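Long-range contacts in HslVU complex proteolytic subunit, putative (Trypanosoma brucei brucei, PDB 4HNZ), which forms the proteolytic core of the mitochondrial HslVU complex, a threonine-type peptidase that hydrolyses proteins unfolded by HslU and thereby regulates levels of the DNA helicase PIF2: residues 1-6 / 120-126; 41-47 / 93-99; 14-20 / 30-35. The contacts are given in a common frame with arbitrary orientation. Residue numbers count along the deposited sequence, not the author numbering.

Contact 1. Residues 1-6 / 120-126; sequences TTILSV and IVAIGSG
An antiparallel strand pair with a turn wrapped round the chain's first residue makes up this buried contact: strand 3-6 beside 120-123, axes 4.8 Å apart at 174°. Extended backbones set I3 opposite I123 and S5 opposite V121 as hydrogen-bonded pairs, with L4–A122 and V6–I120 as the non-hydrogen-bonded ones. Four bonds follow: I3 N to I123 O (3.1 Å), I123 N to I3 O (3.0 Å), S5 N to V121 O (2.9 Å) and V121 N to S5 O (3.2 Å). On the face turned to strand 93-98, I3 CB (rotamer mm) lies 3.6 Å from I123 CG1 (chi1 p); on the face of L4 and V6, L4 CD1 lies 3.9 Å from A122 CB, toward helix 145-159. This is the N-terminal strand of an Ntn hydrolase, and T1 is, by similarity, the nucleophile. Beyond I123 the chain turns through G124 (phi 98°), where a CB would clash with T1 O. S125 (chi1 p) accepts from the N-terminal amino group, T1 N to S125 OG 2.8 Å, and also bonds D160. G126 N donates to T1 O (2.9 Å), while T2 OG1, bonded to S163, sits 3.3 Å from G126 CA, leaving no room for a side chain.

Contact 2. Residues 41-47 / 93-99; sequences DVVIGFA and ASLIVCS
From D41, whose carbonyl O lies 3.3 Å from S99 CA, the chain enters a strand that runs antiparallel to 93-98, axes 4.7 Å apart at 161°. V42 CG1 lies 3.8 Å from V97 CG1. V43 begins the ladder: its N donates to C98 O (2.9 Å) and its O accepts from C98 N (2.8 Å), while V43 CG2 packs on C98 CB at 3.7 Å. I44, extended in tt, forms a non-hydrogen-bonded pair with V97 and reaches L95, I44 CD1 to L95 CD1 3.9 Å. These are inner strands of one of two sheets sandwiched between helix layers in the αββα fold of Ntn hydrolases. The faces differ: I44 and F46 look toward helix 50-66, whereas I96 and S94 meet strand 120-123 of the other sheet. G45 bonds I96 both ways, G45 N to I96 O and I96 N to G45 O, both 2.9 Å. F46 takes chi1 p, swinging its ring away from strand 93-98 toward A53 and M57, with F46 CB 3.7 Å from L95 CD2. A47 closes the ladder, A47 N to S94 O 3.0 Å and S94 N to A47 O 2.9 Å, its methyl about 4 Å from the T1 side chain.

Contact 3. Residues 14-20 / 30-35; sequences LLGDRQV and SSACKL
Segments 14-20 and 30-35 run roughly antiparallel, their end-to-end directions 143° apart, joined chiefly by polar groups. K34, mttt and nearly straight, carries its ammonium to two acceptors: K34 NZ lies 2.8 Å from D17 OD1, a salt bridge, and 2.8 Å from the backbone Q19 O. A third partner is the T1 hydroxyl. D17 OD2 accepts from Q19 N (3.0 Å), forming an Asx turn, and also from the N164 backbone, while OD1 is shared with T2 N. R18 O receives A32 N at 2.9 Å, the one direct backbone bond of the pair. A water links the segments, accepting from K34 N (2.7 Å) and lying 2.9 Å from D17 O. The R18 guanidinium has S31 O over one face; its NE is salt-bridged to D168. S31 OG and S30 N both bond E116 of a second subunit. Apolar packing flanks this network, V20 CG2 3.5 Å from A32 CB and L14 CD2 4.0 Å from L35 CD2; G16 leaves space for L35. Pinned by D17 OD1 and Q19 O, the ammonium is set to interact with the T1 hydroxyl, probably helping to polarise it, consistent with the Thr/Asp/Lys centre of proteasome-type hydrolases.

Distant parts of one chain can converge on a single site, as three contacts with centres 10 to 12 Å apart do here. Contact 1 brings the first residues to strand 120-123; within the span it bridges come contact 3 and then contact 2. Strands 3-8 and 11-22 are neighbours in one sheet, so contact 1 and segment 14-20 share it, linked by L15 N to L4 O (2.8 Å). Contact 2 lies in the facing sheet; across the interface I3 CD1 comes within 3.5 Å of F46 O. Segment 30-35 leads into that sheet, F46 N bonding K34 O (3.0 Å). T1, the active-site residue by similarity, thus lies at one end of the inter-sheet cleft, within reach of all three contacts.

Contact 1. Residues 1-6 / 120-126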
ATOM      1  N   THR A   1     -25.900  -0.747 -11.601  1.00 12.16           N
ATOM      2  CA  THR A   1     -27.251  -1.301 -11.416  1.00 11.69           C
ATOM      3  C   THR A   1     -28.086  -0.333 -10.643  1.00 11.50           C
ATOM      4  O   THR A   1     -27.581   0.371  -9.772  1.00 11.35           O
ATOM      5  CB  THR A   1     -27.166  -2.664 -10.701  1.00 11.38           C
ATOM      6  OG1 THR A   1     -26.527  -3.571 -11.587  1.00 11.19           O
ATOM      7  CG2 THR A   1     -28.548  -3.210 -10.379  1.00 11.45           C
ATOM      8  N   THR A   2     -29.347  -0.271 -11.045  1.00 12.23           N
ATOM      9  CA  THR A   2     -30.380   0.470 -10.340  1.00 12.37           C
ATOM     10  C   THR A   2     -31.593  -0.425 -10.208  1.00 12.84           C
ATOM     11  O   THR A   2     -32.142  -0.870 -11.206  1.00 13.49           O
ATOM     12  CB  THR A   2     -30.774   1.727 -11.102  1.00 12.77           C
ATOM     13  OG1 THR A   2     -29.594   2.513 -11.392  1.00 12.32           O
ATOM     14  CG2 THR A   2     -31.716   2.542 -10.300  1.00 12.89           C
ATOM     15  N   ILE A   3     -31.938  -0.774  -8.961  1.00 12.56           N
ATOM     16  CA  ILE A   3     -33.147  -1.414  -8.641  1.00 12.89           C
ATOM     17  C   ILE A   3     -33.908  -0.450  -7.747  1.00 12.94           C
ATOM     18  O   ILE A   3     -33.371   0.027  -6.743  1.00 13.31           O
ATOM     19  CB  ILE A   3     -32.956  -2.721  -7.839  1.00 13.34           C
ATOM     20  CG1 ILE A   3     -31.873  -3.606  -8.404  1.00 12.99           C
ATOM     21  CG2 ILE A   3     -34.256  -3.508  -7.760  1.00 13.59           C
ATOM     22  CD1 ILE A   3     -32.170  -4.132  -9.755  1.00 13.28           C
ATOM     23  N   LEU A   4     -35.179  -0.214  -8.072  1.00 13.21           N
ATOM     24  CA  LEU A   4     -35.991   0.756  -7.367  1.00 13.18           C
ATOM     25  C   LEU A   4     -37.354   0.193  -7.123  1.00 14.09           C
ATOM     26  O   LEU A   4     -37.992  -0.396  -8.021  1.00 14.26           O
ATOM     27  CB  LEU A   4     -36.106   2.003  -8.197  1.00 13.10           C
ATOM     28  CG  LEU A   4     -37.107   3.013  -7.693  1.00 13.67           C
ATOM     29  CD1 LEU A   4     -36.626   3.621  -6.397  1.00 13.71           C
ATOM     30  CD2 LEU A   4     -37.353   4.128  -8.696  1.00 13.92           C
ATOM     31  N   SER A   5     -37.840   0.367  -5.907  1.00 14.67           N
ATOM     32  CA  SER A   5     -39.212  -0.010  -5.548  1.00 15.53           C
ATOM     33  C   SER A   5     -39.931   1.217  -5.000  1.00 16.19           C
ATOM     34  O   SER A   5     -39.409   1.914  -4.145  1.00 15.94           O
ATOM     35  CB  SER A   5     -39.196  -1.096  -4.467  1.00 15.60           C
ATOM     36  OG  SER A   5     -40.519  -1.428  -4.054  1.00 17.98           O
ATOM     37  N   VAL A   6     -41.149   1.460  -5.470  1.00 17.32           N
ATOM     38  CA  VAL A   6     -41.999   2.513  -4.953  1.00 18.27           C
ATOM     39  C   VAL A   6     -43.397   1.967  -4.611  1.00 19.66           C
ATOM     40  O   VAL A   6     -44.017   1.323  -5.439  1.00 19.41           O
ATOM     41  CB  VAL A   6     -42.218   3.593  -6.022  1.00 18.90           C
ATOM     42  CG1 VAL A   6     -43.061   4.713  -5.485  1.00 19.56           C
ATOM     43  CG2 VAL A   6     -40.870   4.114  -6.529  1.00 18.79           C
ATOM     44  N   ILE A 120     -40.338   4.028  -0.341  1.00 16.69           N
ATOM     45  CA  ILE A 120     -39.273   3.929  -1.349  1.00 16.00           C
ATOM     46  C   ILE A 120     -38.025   3.217  -0.831  1.00 15.14           C
ATOM     47  O   ILE A 120     -37.490   3.550   0.218  1.00 15.38           O
ATOM     48  CB  ILE A 120     -38.863   5.344  -1.838  1.00 15.99           C
ATOM     49  CG1 ILE A 120     -40.019   5.994  -2.537  1.00 17.16           C
ATOM     50  CG2 ILE A 120     -37.633   5.295  -2.766  1.00 15.72           C
ATOM     51  CD1 ILE A 120     -39.832   7.491  -2.676  1.00 17.96           C
ATOM     52  N   VAL A 121     -37.543   2.279  -1.630  1.00 14.81           N
ATOM     53  CA  VAL A 121     -36.333   1.526  -1.363  1.00 14.20           C
ATOM     54  C   VAL A 121     -35.577   1.342  -2.657  1.00 13.54           C
ATOM     55  O   VAL A 121     -36.179   1.178  -3.694  1.00 13.51           O
ATOM     56  CB  VAL A 121     -36.685   0.088  -0.878  1.00 14.85           C
ATOM     57  CG1 VAL A 121     -35.437  -0.748  -0.657  1.00 14.73           C
ATOM     58  CG2 VAL A 121     -37.440   0.149   0.434  1.00 15.42           C
ATOM     59  N   ALA A 122     -34.259   1.364  -2.590  1.00 13.26           N
ATOM     60  CA  ALA A 122     -33.451   1.226  -3.796  1.00 13.49           C
ATOM     61  C   ALA A 122     -32.049   0.750  -3.483  1.00 13.01           C
ATOM     62  O   ALA A 122     -31.493   1.091  -2.444  1.00 12.71           O
ATOM     63  CB  ALA A 122     -33.367   2.567  -4.520  1.00 13.87           C
ATOM     64  N   ILE A 123     -31.474   0.019  -4.433  1.00 12.95           N
ATOM     65  CA  ILE A 123     -30.116  -0.476  -4.342  1.00 12.70           C
ATOM     66  C   ILE A 123     -29.365  -0.311  -5.677  1.00 12.78           C
ATOM     67  O   ILE A 123     -29.950   0.038  -6.699  1.00 11.36           O
ATOM     68  CB  ILE A 123     -30.055  -1.959  -3.952  1.00 13.05           C
ATOM     69  CG1 ILE A 123     -30.890  -2.829  -4.889  1.00 13.16           C
ATOM     70  CG2 ILE A 123     -30.543  -2.118  -2.527  1.00 14.01           C
ATOM     71  CD1 ILE A 123     -30.745  -4.323  -4.685  1.00 13.00           C
ATOM     72  N   GLY A 124     -28.045  -0.595  -5.620  1.00 13.11           N
ATOM     73  CA  GLY A 124     -27.158  -0.538  -6.767  1.00 13.29           C
ATOM     74  C   GLY A 124     -26.402   0.775  -6.806  1.00 13.42           C
ATOM     75  O   GLY A 124     -26.739   1.694  -6.120  1.00 14.19           O
ATOM     76  N   SER A 125     -25.403   0.855  -7.662  1.00 13.71           N
ATOM     77  CA  SER A 125     -24.693   2.080  -7.922  1.00 13.34           C
ATOM     78  C   SER A 125     -25.627   3.220  -8.237  1.00 13.65           C
ATOM     79  O   SER A 125     -25.305   4.364  -7.980  1.00 14.15           O
ATOM     80  CB  SER A 125     -23.730   1.863  -9.119  1.00 13.40           C
ATOM     81  OG  SER A 125     -24.418   1.254 -10.222  1.00 13.33           O
ATOM     82  N   GLY A 126     -26.768   2.960  -8.864  1.00 13.80           N
ATOM     83  CA  GLY A 126     -27.688   4.064  -9.192  1.00 14.00           C
ATOM     84  C   GLY A 126     -28.839   4.287  -8.212  1.00 13.74           C
ATOM     85  O   GLY A 126     -29.604   5.262  -8.346  1.00 14.34           O
TER

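Contact 2. Residues 41-47 / 93-99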
ATOM      1  N   ASP A  41     -46.986 -13.736  -4.935  1.00 38.71           N
ATOM      2  CA  ASP A  41     -47.057 -12.626  -4.019  1.00 36.99           C
ATOM      3  C   ASP A  41     -45.717 -11.914  -3.844  1.00 34.15           C
ATOM      4  O   ASP A  41     -45.678 -10.929  -3.151  1.00 32.85           O
ATOM      5  CB  ASP A  41     -47.533 -13.126  -2.646  1.00 38.86           C
ATOM      6  CG  ASP A  41     -48.891 -13.815  -2.705  1.00 43.28           C
ATOM      7  OD1 ASP A  41     -49.790 -13.358  -3.484  1.00 46.94           O
ATOM      8  OD2 ASP A  41     -49.048 -14.828  -2.004  1.00 44.74           O
ATOM      9  N   VAL A  42     -44.631 -12.435  -4.411  1.00 30.31           N
ATOM     10  CA  VAL A  42     -43.305 -11.983  -4.023  1.00 27.26           C
ATOM     11  C   VAL A  42     -42.372 -11.850  -5.226  1.00 26.68           C
ATOM     12  O   VAL A  42     -42.205 -12.780  -6.021  1.00 26.12           O
ATOM     13  CB  VAL A  42     -42.660 -12.917  -2.981  1.00 26.35           C
ATOM     14  CG1 VAL A  42     -41.293 -12.444  -2.639  1.00 26.35           C
ATOM     15  CG2 VAL A  42     -43.496 -12.990  -1.721  1.00 27.14           C
ATOM     16  N   VAL A  43     -41.796 -10.665  -5.363  1.00 25.79           N
ATOM     17  CA  VAL A  43     -40.844 -10.417  -6.429  1.00 24.82           C
ATOM     18  C   VAL A  43     -39.571  -9.894  -5.811  1.00 23.93           C
ATOM     19  O   VAL A  43     -39.543  -9.352  -4.697  1.00 23.32           O
ATOM     20  CB  VAL A  43     -41.379  -9.424  -7.478  1.00 25.10           C
ATOM     21  CG1 VAL A  43     -42.607  -9.952  -8.150  1.00 26.07           C
ATOM     22  CG2 VAL A  43     -41.733  -8.085  -6.847  1.00 25.25           C
ATOM     23  N   ILE A  44     -38.487 -10.123  -6.508  1.00 25.28           N
ATOM     24  CA  ILE A  44     -37.177  -9.779  -5.968  1.00 26.05           C
ATOM     25  C   ILE A  44     -36.256  -9.241  -7.067  1.00 23.94           C
ATOM     26  O   ILE A  44     -36.373  -9.646  -8.218  1.00 24.89           O
ATOM     27  CB  ILE A  44     -36.533 -10.962  -5.263  1.00 28.08           C
ATOM     28  CG1 ILE A  44     -35.125 -10.601  -4.824  1.00 30.77           C
ATOM     29  CG2 ILE A  44     -36.392 -12.112  -6.203  1.00 31.52           C
ATOM     30  CD1 ILE A  44     -34.658 -11.500  -3.708  1.00 35.10           C
ATOM     31  N   GLY A  45     -35.477  -8.211  -6.707  1.00 21.10           N
ATOM     32  CA  GLY A  45     -34.588  -7.576  -7.594  1.00 19.56           C
ATOM     33  C   GLY A  45     -33.214  -7.625  -7.001  1.00 18.45           C
ATOM     34  O   GLY A  45     -33.079  -7.558  -5.805  1.00 17.00           O
ATOM     35  N   PHE A  46     -32.191  -7.706  -7.865  1.00 17.49           N
ATOM     36  CA  PHE A  46     -30.802  -7.918  -7.412  1.00 17.39           C
ATOM     37  C   PHE A  46     -29.754  -7.054  -8.102  1.00 16.24           C
ATOM     38  O   PHE A  46     -29.891  -6.739  -9.279  1.00 15.57           O
ATOM     39  CB  PHE A  46     -30.407  -9.379  -7.466  1.00 18.04           C
ATOM     40  CG  PHE A  46     -30.256  -9.945  -8.867  1.00 20.05           C
ATOM     41  CD1 PHE A  46     -29.051  -9.864  -9.569  1.00 20.70           C
ATOM     42  CD2 PHE A  46     -31.299 -10.646  -9.473  1.00 22.07           C
ATOM     43  CE1 PHE A  46     -28.874 -10.481 -10.847  1.00 21.48           C
ATOM     44  CE2 PHE A  46     -31.128 -11.214 -10.750  1.00 22.44           C
ATOM     45  CZ  PHE A  46     -29.917 -11.118 -11.432  1.00 21.51           C
ATOM     46  N   ALA A  47     -28.829  -6.559  -7.307  1.00 15.19           N
ATOM     47  CA  ALA A  47     -27.571  -6.093  -7.791  1.00 16.42           C
ATOM     48  C   ALA A  47     -26.526  -7.144  -7.461  1.00 17.27           C
ATOM     49  O   ALA A  47     -26.587  -7.733  -6.378  1.00 18.41           O
ATOM     50  CB  ALA A  47     -27.190  -4.773  -7.127  1.00 16.26           C
ATOM     51  N   ALA A  93     -23.730  -9.162  -3.385  1.00 19.02           N
ATOM     52  CA  ALA A  93     -25.009  -8.864  -3.933  1.00 17.83           C
ATOM     53  C   ALA A  93     -25.811  -8.012  -2.995  1.00 17.61           C
ATOM     54  O   ALA A  93     -25.521  -7.939  -1.840  1.00 18.48           O
ATOM     55  CB  ALA A  93     -25.745 -10.154  -4.192  1.00 17.82           C
ATOM     56  N   SER A  94     -26.852  -7.383  -3.505  1.00 17.76           N
ATOM     57  CA  SER A  94     -27.856  -6.751  -2.687  1.00 17.53           C
ATOM     58  C   SER A  94     -29.186  -7.126  -3.273  1.00 17.10           C
ATOM     59  O   SER A  94     -29.269  -7.352  -4.473  1.00 17.38           O
ATOM     60  CB  SER A  94     -27.694  -5.258  -2.758  1.00 17.43           C
ATOM     61  OG  SER A  94     -26.544  -4.925  -2.044  1.00 19.47           O
ATOM     62  N   LEU A  95     -30.220  -7.164  -2.444  1.00 17.30           N
ATOM     63  CA  LEU A  95     -31.577  -7.652  -2.840  1.00 16.97           C
ATOM     64  C   LEU A  95     -32.600  -6.725  -2.369  1.00 15.73           C
ATOM     65  O   LEU A  95     -32.439  -6.137  -1.309  1.00 15.70           O
ATOM     66  CB  LEU A  95     -31.902  -8.979  -2.200  1.00 17.38           C
ATOM     67  CG  LEU A  95     -30.909 -10.095  -2.435  1.00 18.52           C
ATOM     68  CD1 LEU A  95     -31.354 -11.314  -1.660  1.00 19.49           C
ATOM     69  CD2 LEU A  95     -30.715 -10.451  -3.930  1.00 18.99           C
ATOM     70  N   ILE A  96     -33.610  -6.519  -3.182  1.00 15.50           N
ATOM     71  CA  ILE A  96     -34.859  -5.939  -2.701  1.00 15.90           C
ATOM     72  C   ILE A  96     -35.927  -6.986  -2.894  1.00 16.43           C
ATOM     73  O   ILE A  96     -36.072  -7.546  -3.990  1.00 15.34           O
ATOM     74  CB  ILE A  96     -35.260  -4.690  -3.479  1.00 15.69           C
ATOM     75  CG1 ILE A  96     -34.295  -3.566  -3.175  1.00 15.02           C
ATOM     76  CG2 ILE A  96     -36.641  -4.239  -3.041  1.00 16.44           C
ATOM     77  CD1 ILE A  96     -34.586  -2.276  -3.920  1.00 15.31           C
ATOM     78  N   VAL A  97     -36.691  -7.230  -1.826  1.00 17.97           N
ATOM     79  CA  VAL A  97     -37.798  -8.185  -1.853  1.00 19.34           C
ATOM     80  C   VAL A  97     -39.080  -7.407  -1.648  1.00 20.40           C
ATOM     81  O   VAL A  97     -39.215  -6.751  -0.621  1.00 19.38           O
ATOM     82  CB  VAL A  97     -37.760  -9.187  -0.678  1.00 20.91           C
ATOM     83  CG1 VAL A  97     -38.524 -10.468  -1.035  1.00 21.94           C
ATOM     84  CG2 VAL A  97     -36.367  -9.521  -0.284  1.00 21.09           C
ATOM     85  N   CYS A  98     -40.062  -7.629  -2.520  1.00 22.47           N
ATOM     86  CA  CYS A  98     -41.387  -7.058  -2.394  1.00 24.90           C
ATOM     87  C   CYS A  98     -42.526  -8.026  -2.342  1.00 24.64           C
ATOM     88  O   CYS A  98     -42.592  -8.984  -3.097  1.00 23.09           O
ATOM     89  CB  CYS A  98     -41.715  -6.246  -3.636  1.00 27.72           C
ATOM     90  SG  CYS A  98     -40.784  -4.763  -3.710  1.00 32.16           S
ATOM     91  N   SER A  99     -43.436  -7.729  -1.427  1.00 26.57           N
ATOM     92  CA  SER A  99     -44.777  -8.233  -1.488  1.00 27.61           C
ATOM     93  C   SER A  99     -45.677  -7.010  -1.565  1.00 29.82           C
ATOM     94  O   SER A  99     -45.216  -5.864  -1.531  1.00 26.04           O
ATOM     95  CB  SER A  99     -45.109  -9.065  -0.265  1.00 26.82           C
ATOM     96  OG  SER A  99     -45.145  -8.244   0.866  1.00 26.47           O
TER

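Contact 3. Residues 14-20 / 30-35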
ATOM      1  N   LEU A  14     -41.645  -2.494  -8.800  1.00 20.94           N
ATOM      2  CA  LEU A  14     -40.251  -2.846  -8.696  1.00 19.78           C
ATOM      3  C   LEU A  14     -39.690  -2.790 -10.082  1.00 19.00           C
ATOM      4  O   LEU A  14     -40.202  -3.405 -10.996  1.00 18.85           O
ATOM      5  CB  LEU A  14     -40.097  -4.252  -8.102  1.00 20.58           C
ATOM      6  CG  LEU A  14     -38.658  -4.711  -7.882  1.00 20.85           C
ATOM      7  CD1 LEU A  14     -37.998  -3.914  -6.778  1.00 20.27           C
ATOM      8  CD2 LEU A  14     -38.581  -6.208  -7.513  1.00 21.48           C
ATOM      9  N   LEU A  15     -38.625  -2.009 -10.222  1.00 17.74           N
ATOM     10  CA  LEU A  15     -38.040  -1.788 -11.495  1.00 17.22           C
ATOM     11  C   LEU A  15     -36.547  -2.053 -11.388  1.00 16.07           C
ATOM     12  O   LEU A  15     -35.939  -1.723 -10.369  1.00 15.77           O
ATOM     13  CB  LEU A  15     -38.207  -0.340 -11.940  1.00 17.54           C
ATOM     14  CG  LEU A  15     -39.514  -0.010 -12.642  1.00 19.16           C
ATOM     15  CD1 LEU A  15     -40.630  -0.064 -11.608  1.00 19.88           C
ATOM     16  CD2 LEU A  15     -39.470   1.375 -13.295  1.00 19.28           C
ATOM     17  N   GLY A  16     -35.967  -2.570 -12.459  1.00 15.35           N
ATOM     18  CA  GLY A  16     -34.524  -2.760 -12.557  1.00 15.12           C
ATOM     19  C   GLY A  16     -34.003  -2.512 -13.947  1.00 14.82           C
ATOM     20  O   GLY A  16     -34.682  -2.773 -14.928  1.00 15.03           O
ATOM     21  N   ASP A  17     -32.798  -2.015 -14.022  1.00 14.71           N
ATOM     22  CA  ASP A  17     -32.198  -1.809 -15.329  1.00 15.36           C
ATOM     23  C   ASP A  17     -31.690  -3.163 -15.864  1.00 16.01           C
ATOM     24  O   ASP A  17     -31.789  -4.180 -15.189  1.00 15.54           O
ATOM     25  CB  ASP A  17     -31.113  -0.735 -15.290  1.00 14.32           C
ATOM     26  CG  ASP A  17     -29.790  -1.273 -14.833  1.00 14.54           C
ATOM     27  OD1 ASP A  17     -29.725  -1.767 -13.662  1.00 15.20           O
ATOM     28  OD2 ASP A  17     -28.802  -1.231 -15.626  1.00 14.36           O
ATOM     29  N   ARG A  18     -31.049  -3.123 -17.026  1.00 16.67           N
ATOM     30  CA  ARG A  18     -30.642  -4.341 -17.682  1.00 17.52           C
ATOM     31  C   ARG A  18     -29.180  -4.388 -18.092  1.00 16.36           C
ATOM     32  O   ARG A  18     -28.781  -5.291 -18.872  1.00 16.78           O
ATOM     33  CB  ARG A  18     -31.560  -4.607 -18.910  1.00 19.88           C
ATOM     34  CG  ARG A  18     -33.071  -4.552 -18.631  1.00 21.73           C
ATOM     35  CD  ARG A  18     -33.968  -4.729 -19.888  1.00 23.81           C
ATOM     36  NE  ARG A  18     -34.474  -6.091 -19.829  1.00 28.27           N
ATOM     37  CZ  ARG A  18     -34.458  -7.013 -20.777  1.00 30.88           C
ATOM     38  NH1 ARG A  18     -34.052  -6.755 -22.016  1.00 34.23           N
ATOM     39  NH2 ARG A  18     -34.889  -8.197 -20.476  1.00 31.96           N
ATOM     40  N   GLN A  19     -28.354  -3.496 -17.556  1.00 14.91           N
ATOM     41  CA  GLN A  19     -26.938  -3.450 -17.941  1.00 14.52           C
ATOM     42  C   GLN A  19     -26.111  -4.375 -17.107  1.00 14.34           C
ATOM     43  O   GLN A  19     -26.132  -4.310 -15.916  1.00 13.73           O
ATOM     44  CB  GLN A  19     -26.385  -2.026 -17.803  1.00 13.86           C
ATOM     45  CG  GLN A  19     -24.953  -1.851 -18.285  1.00 13.81           C
ATOM     46  CD  GLN A  19     -24.551  -0.395 -18.262  1.00 13.43           C
ATOM     47  OE1 GLN A  19     -25.193   0.382 -18.900  1.00 13.94           O
ATOM     48  NE2 GLN A  19     -23.476  -0.029 -17.570  1.00 12.69           N
ATOM     49  N   VAL A  20     -25.283  -5.194 -17.720  1.00 15.17           N
ATOM     50  CA  VAL A  20     -24.231  -5.898 -16.970  1.00 14.93           C
ATOM     51  C   VAL A  20     -22.875  -5.363 -17.385  1.00 15.32           C
ATOM     52  O   VAL A  20     -22.530  -5.326 -18.579  1.00 15.36           O
ATOM     53  CB  VAL A  20     -24.262  -7.402 -17.246  1.00 15.86           C
ATOM     54  CG1 VAL A  20     -23.119  -8.121 -16.488  1.00 15.76           C
ATOM     55  CG2 VAL A  20     -25.618  -8.000 -16.841  1.00 15.44           C
ATOM     56  N   SER A  30     -26.650  -5.683 -22.442  1.00 16.60           N
ATOM     57  CA  SER A  30     -27.575  -4.594 -22.218  1.00 16.22           C
ATOM     58  C   SER A  30     -29.046  -5.032 -22.022  1.00 16.48           C
ATOM     59  O   SER A  30     -29.908  -4.202 -21.903  1.00 15.74           O
ATOM     60  CB  SER A  30     -27.466  -3.586 -23.334  1.00 16.56           C
ATOM     61  OG  SER A  30     -27.891  -4.190 -24.551  1.00 18.14           O
ATOM     62  N   SER A  31     -29.302  -6.337 -21.982  1.00 17.57           N
ATOM     63  CA  SER A  31     -30.640  -6.882 -21.894  1.00 18.24           C
ATOM     64  C   SER A  31     -30.747  -7.948 -20.820  1.00 19.01           C
ATOM     65  O   SER A  31     -31.456  -8.915 -21.002  1.00 19.53           O
ATOM     66  CB  SER A  31     -30.954  -7.503 -23.256  1.00 19.18           C
ATOM     67  OG  SER A  31     -29.961  -8.461 -23.570  1.00 19.17           O
ATOM     68  N   ALA A  32     -30.025  -7.805 -19.717  1.00 19.39           N
ATOM     69  CA  ALA A  32     -30.137  -8.777 -18.616  1.00 20.15           C
ATOM     70  C   ALA A  32     -31.315  -8.455 -17.698  1.00 21.16           C
ATOM     71  O   ALA A  32     -31.451  -7.308 -17.254  1.00 22.37           O
ATOM     72  CB  ALA A  32     -28.874  -8.764 -17.785  1.00 18.89           C
ATOM     73  N   CYS A  33     -32.080  -9.463 -17.277  1.00 21.94           N
ATOM     74  CA  CYS A  33     -33.176  -9.236 -16.379  1.00 22.05           C
ATOM     75  C   CYS A  33     -32.694  -9.367 -14.928  1.00 21.72           C
ATOM     76  O   CYS A  33     -32.053 -10.332 -14.563  1.00 21.69           O
ATOM     77  CB  CYS A  33     -34.314 -10.233 -16.668  1.00 23.80           C
ATOM     78  SG  CYS A  33     -35.804  -9.746 -15.741  1.00 26.75           S
ATOM     79  N   LYS A  34     -33.031  -8.411 -14.086  1.00 21.40           N
ATOM     80  CA  LYS A  34     -32.534  -8.417 -12.720  1.00 21.00           C
ATOM     81  C   LYS A  34     -33.668  -8.573 -11.703  1.00 21.50           C
ATOM     82  O   LYS A  34     -33.440  -8.425 -10.505  1.00 19.94           O
ATOM     83  CB  LYS A  34     -31.760  -7.118 -12.431  1.00 19.86           C
ATOM     84  CG  LYS A  34     -30.539  -6.954 -13.291  1.00 18.92           C
ATOM     85  CD  LYS A  34     -29.862  -5.645 -13.048  1.00 18.06           C
ATOM     86  CE  LYS A  34     -28.759  -5.460 -14.079  1.00 19.24           C
ATOM     87  NZ  LYS A  34     -28.200  -4.082 -14.022  1.00 19.28           N
ATOM     88  N   LEU A  35     -34.868  -8.905 -12.186  1.00 22.75           N
ATOM     89  CA  LEU A  35     -36.025  -9.164 -11.325  1.00 23.34           C
ATOM     90  C   LEU A  35     -36.427 -10.609 -11.427  1.00 25.37           C
ATOM     91  O   LEU A  35     -36.267 -11.224 -12.467  1.00 26.96           O
ATOM     92  CB  LEU A  35     -37.199  -8.314 -11.752  1.00 24.01           C
ATOM     93  CG  LEU A  35     -36.887  -6.828 -11.954  1.00 23.94           C
ATOM     94  CD1 LEU A  35     -38.177  -6.086 -12.229  1.00 25.09           C
ATOM     95  CD2 LEU A  35     -36.201  -6.239 -10.738  1.00 23.99           C
TER
HETATM   96  O   HOH W   1     -34.047  -6.056 -15.039  1.00 15.50           O